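Local coordinates for protein alpha-L-arabinosidase (PDB 6D25) that probably removes alpha-L-arabinofuranosyl side groups from arabinoxylans, coping with internal di-substitutions, as a trimeric family GH51 arabinofuranosidase, at residues Y105-G110 / S177-E182. Residues are numbered along the deposited sequence; the frame is centred on the assembly and turned at random.
Sequences YHWRDG and SSLANE
R108 and E182 meet end-on, each terminal nitrogen of the guanidinium taking its own carboxylate oxygen. NH1 of R108 donates to OE2 of E182 at 2.8 Å, with an N-H...O angle of 170°, while NH2 of R108 reaches OE1 of E182 at 2.7 Å and is also nearly straight. Both oxygens are approached on their syn sides and lie close to the guanidinium plane; the two flat groups are only 20° apart, which identifies a bidentate salt bridge and fixes the rotation of both ends. The reach is long, since R108 and E182, the nearest backbone pair, have CA atoms 10.9 Å apart. E182 spans its share as a straight rod, CG anti to the backbone N (chi1 -171°) and extended beyond it, whereas the arginine chain is bent at chi3. CH2 of W107 lies over one guanidinium face, near the rim, and CG of R108 lies over a face of the indole.

The apolar part rests on L179 and W107. CD2 of L179 touches the indole at its edge, 4.0 Å from W107 CH2, and also comes within 3.5 Å of R108 NH2, so one methyl group bridges the aromatic and charged parts. Helix 161-172 supplies W167, stacked on W107, and Y170, which meets W107 and touches E182. At the start of helix 178-185, S177 OG caps A180 N at 3.2 Å; S178 OG bonds to I119 N of the second subunit. With 143 Å² buried, the contact joins a 3-10 turn in the loop after strand 93-96 to the helix before strand 196-199, a peripheral link between connections of the (beta/alpha)8 barrel characteristic of GH51 enzymes, beside a trimer interface.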
ATOM      1  N   TYR A 105      -1.985  15.389  -1.861  1.00 16.98           N
ATOM      2  CA  TYR A 105      -2.928  16.229  -1.101  1.00 15.89           C
ATOM      3  C   TYR A 105      -3.667  15.407  -0.039  1.00 15.64           C
ATOM      4  O   TYR A 105      -4.066  14.286  -0.311  1.00 15.10           O
ATOM      5  CB  TYR A 105      -3.949  16.821  -2.061  1.00 15.21           C
ATOM      6  CG  TYR A 105      -4.962  17.765  -1.465  1.00 14.81           C
ATOM      7  CD1 TYR A 105      -4.567  18.963  -0.888  1.00 15.28           C
ATOM      8  CD2 TYR A 105      -6.323  17.508  -1.545  1.00 14.81           C
ATOM      9  CE1 TYR A 105      -5.492  19.856  -0.375  1.00 14.95           C
ATOM     10  CE2 TYR A 105      -7.255  18.413  -1.072  1.00 14.76           C
ATOM     11  CZ  TYR A 105      -6.843  19.592  -0.498  1.00 14.89           C
ATOM     12  OH  TYR A 105      -7.771  20.482  -0.025  1.00 15.16           O
ATOM     13  N   HIS A 106      -3.843  16.007   1.136  1.00 15.56           N
ATOM     14  CA  HIS A 106      -4.603  15.421   2.234  1.00 16.53           C
ATOM     15  C   HIS A 106      -5.811  16.323   2.463  1.00 16.32           C
ATOM     16  O   HIS A 106      -5.633  17.459   2.981  1.00 16.23           O
ATOM     17  CB  HIS A 106      -3.699  15.225   3.451  1.00 18.18           C
ATOM     18  CG  HIS A 106      -2.567  14.323   3.100  1.00 19.89           C
ATOM     19  ND1 HIS A 106      -2.762  12.966   2.952  1.00 21.46           N
ATOM     20  CD2 HIS A 106      -1.298  14.559   2.714  1.00 22.14           C
ATOM     21  CE1 HIS A 106      -1.673  12.401   2.478  1.00 22.24           C
ATOM     22  NE2 HIS A 106      -0.738  13.342   2.351  1.00 21.99           N
ATOM     23  N   TRP A 107      -7.000  15.829   2.105  1.00 15.78           N
ATOM     24  CA  TRP A 107      -8.196  16.671   2.078  1.00 15.89           C
ATOM     25  C   TRP A 107      -8.479  17.332   3.439  1.00 16.01           C
ATOM     26  O   TRP A 107      -9.037  18.430   3.476  1.00 14.94           O
ATOM     27  CB  TRP A 107      -9.402  15.860   1.579  1.00 16.70           C
ATOM     28  CG  TRP A 107      -9.920  14.854   2.543  1.00 16.93           C
ATOM     29  CD1 TRP A 107      -9.562  13.548   2.640  1.00 17.53           C
ATOM     30  CD2 TRP A 107     -10.925  15.078   3.545  1.00 18.05           C
ATOM     31  NE1 TRP A 107     -10.269  12.944   3.633  1.00 18.03           N
ATOM     32  CE2 TRP A 107     -11.119  13.850   4.208  1.00 18.25           C
ATOM     33  CE3 TRP A 107     -11.715  16.174   3.911  1.00 17.95           C
ATOM     34  CZ2 TRP A 107     -12.036  13.705   5.256  1.00 18.94           C
ATOM     35  CZ3 TRP A 107     -12.626  16.030   4.940  1.00 18.12           C
ATOM     36  CH2 TRP A 107     -12.793  14.817   5.586  1.00 18.89           C
ATOM     37  N   ARG A 108      -8.118  16.683   4.547  1.00 17.11           N
ATOM     38  CA  ARG A 108      -8.426  17.267   5.864  1.00 18.52           C
ATOM     39  C   ARG A 108      -7.625  18.549   6.089  1.00 18.09           C
ATOM     40  O   ARG A 108      -8.037  19.381   6.914  1.00 18.79           O
ATOM     41  CB  ARG A 108      -8.160  16.274   7.002  1.00 20.77           C
ATOM     42  CG  ARG A 108      -9.196  15.163   7.079  1.00 22.77           C
ATOM     43  CD  ARG A 108      -9.126  14.504   8.453  1.00 25.22           C
ATOM     44  NE  ARG A 108     -10.418  14.129   8.963  1.00 28.43           N
ATOM     45  CZ  ARG A 108     -11.386  14.941   9.391  1.00 27.81           C
ATOM     46  NH1 ARG A 108     -11.242  16.234   9.643  1.00 28.85           N
ATOM     47  NH2 ARG A 108     -12.550  14.385   9.576  1.00 29.50           N
ATOM     48  N   ASP A 109      -6.528  18.722   5.372  1.00 17.39           N
ATOM     49  CA  ASP A 109      -5.720  19.937   5.469  1.00 17.61           C
ATOM     50  C   ASP A 109      -6.508  21.148   4.951  1.00 17.29           C
ATOM     51  O   ASP A 109      -6.155  22.283   5.230  1.00 18.13           O
ATOM     52  CB  ASP A 109      -4.419  19.814   4.686  1.00 17.99           C
ATOM     53  CG  ASP A 109      -3.406  18.817   5.266  1.00 19.85           C
ATOM     54  OD1 ASP A 109      -3.551  18.429   6.430  1.00 20.06           O
ATOM     55  OD2 ASP A 109      -2.459  18.438   4.537  1.00 20.95           O
ATOM     56  N   GLY A 110      -7.534  20.919   4.142  1.00 16.53           N
ATOM     57  CA  GLY A 110      -8.250  21.989   3.498  1.00 16.49           C
ATOM     58  C   GLY A 110      -9.666  22.217   4.008  1.00 16.22           C
ATOM     59  O   GLY A 110     -10.450  22.879   3.311  1.00 15.80           O
ATOM     60  N   SER A 177     -24.051  11.106   9.943  1.00 22.15           N
ATOM     61  CA  SER A 177     -22.764  10.597  10.309  1.00 20.92           C
ATOM     62  C   SER A 177     -21.849  11.745  10.778  1.00 20.17           C
ATOM     63  O   SER A 177     -22.053  12.916  10.450  1.00 18.53           O
ATOM     64  CB  SER A 177     -22.170   9.857   9.119  1.00 20.50           C
ATOM     65  OG  SER A 177     -21.603  10.773   8.158  1.00 20.57           O
ATOM     66  N   SER A 178     -20.807  11.395  11.516  1.00 20.48           N
ATOM     67  CA  SER A 178     -19.864  12.368  12.031  1.00 20.82           C
ATOM     68  C   SER A 178     -19.213  13.166  10.891  1.00 19.13           C
ATOM     69  O   SER A 178     -19.008  14.370  11.057  1.00 18.07           O
ATOM     70  CB  SER A 178     -18.817  11.723  12.901  1.00 21.92           C
ATOM     71  OG  SER A 178     -19.444  11.305  14.102  1.00 23.77           O
ATOM     72  N   LEU A 179     -18.853  12.507   9.785  1.00 18.63           N
ATOM     73  CA  LEU A 179     -18.212  13.230   8.695  1.00 18.59           C
ATOM     74  C   LEU A 179     -19.234  14.173   8.030  1.00 17.62           C
ATOM     75  O   LEU A 179     -18.892  15.317   7.699  1.00 17.32           O
ATOM     76  CB  LEU A 179     -17.619  12.246   7.678  1.00 19.41           C
ATOM     77  CG  LEU A 179     -16.285  11.621   8.082  1.00 20.66           C
ATOM     78  CD1 LEU A 179     -15.965  10.366   7.235  1.00 20.82           C
ATOM     79  CD2 LEU A 179     -15.160  12.647   7.927  1.00 21.29           C
ATOM     80  N   ALA A 180     -20.462  13.732   7.833  1.00 16.99           N
ATOM     81  CA  ALA A 180     -21.481  14.616   7.271  1.00 17.04           C
ATOM     82  C   ALA A 180     -21.718  15.802   8.221  1.00 17.52           C
ATOM     83  O   ALA A 180     -21.880  16.923   7.776  1.00 17.67           O
ATOM     84  CB  ALA A 180     -22.773  13.867   7.026  1.00 17.17           C
ATOM     85  N   ASN A 181     -21.755  15.552   9.520  1.00 17.74           N
ATOM     86  CA  ASN A 181     -21.999  16.613  10.480  1.00 18.60           C
ATOM     87  C   ASN A 181     -20.812  17.601  10.535  1.00 18.53           C
ATOM     88  O   ASN A 181     -20.987  18.760  10.880  1.00 18.34           O
ATOM     89  CB  ASN A 181     -22.284  16.059  11.855  1.00 19.81           C
ATOM     90  CG  ASN A 181     -23.623  15.348  11.940  1.00 21.04           C
ATOM     91  OD1 ASN A 181     -24.479  15.513  11.084  1.00 22.61           O
ATOM     92  ND2 ASN A 181     -23.847  14.620  13.012  1.00 21.90           N
ATOM     93  N   GLU A 182     -19.616  17.132  10.233  1.00 18.36           N
ATOM     94  CA  GLU A 182     -18.457  17.969  10.158  1.00 19.34           C
ATOM     95  C   GLU A 182     -18.571  18.923   8.950  1.00 18.03           C
ATOM     96  O   GLU A 182     -18.281  20.126   9.074  1.00 17.25           O
ATOM     97  CB  GLU A 182     -17.192  17.109  10.107  1.00 21.46           C
ATOM     98  CG  GLU A 182     -15.934  17.925  10.235  1.00 24.73           C
ATOM     99  CD  GLU A 182     -14.645  17.107  10.235  1.00 28.41           C
ATOM    100  OE1 GLU A 182     -14.713  15.857  10.306  1.00 31.09           O
ATOM    101  OE2 GLU A 182     -13.566  17.767  10.248  1.00 30.71           O
TER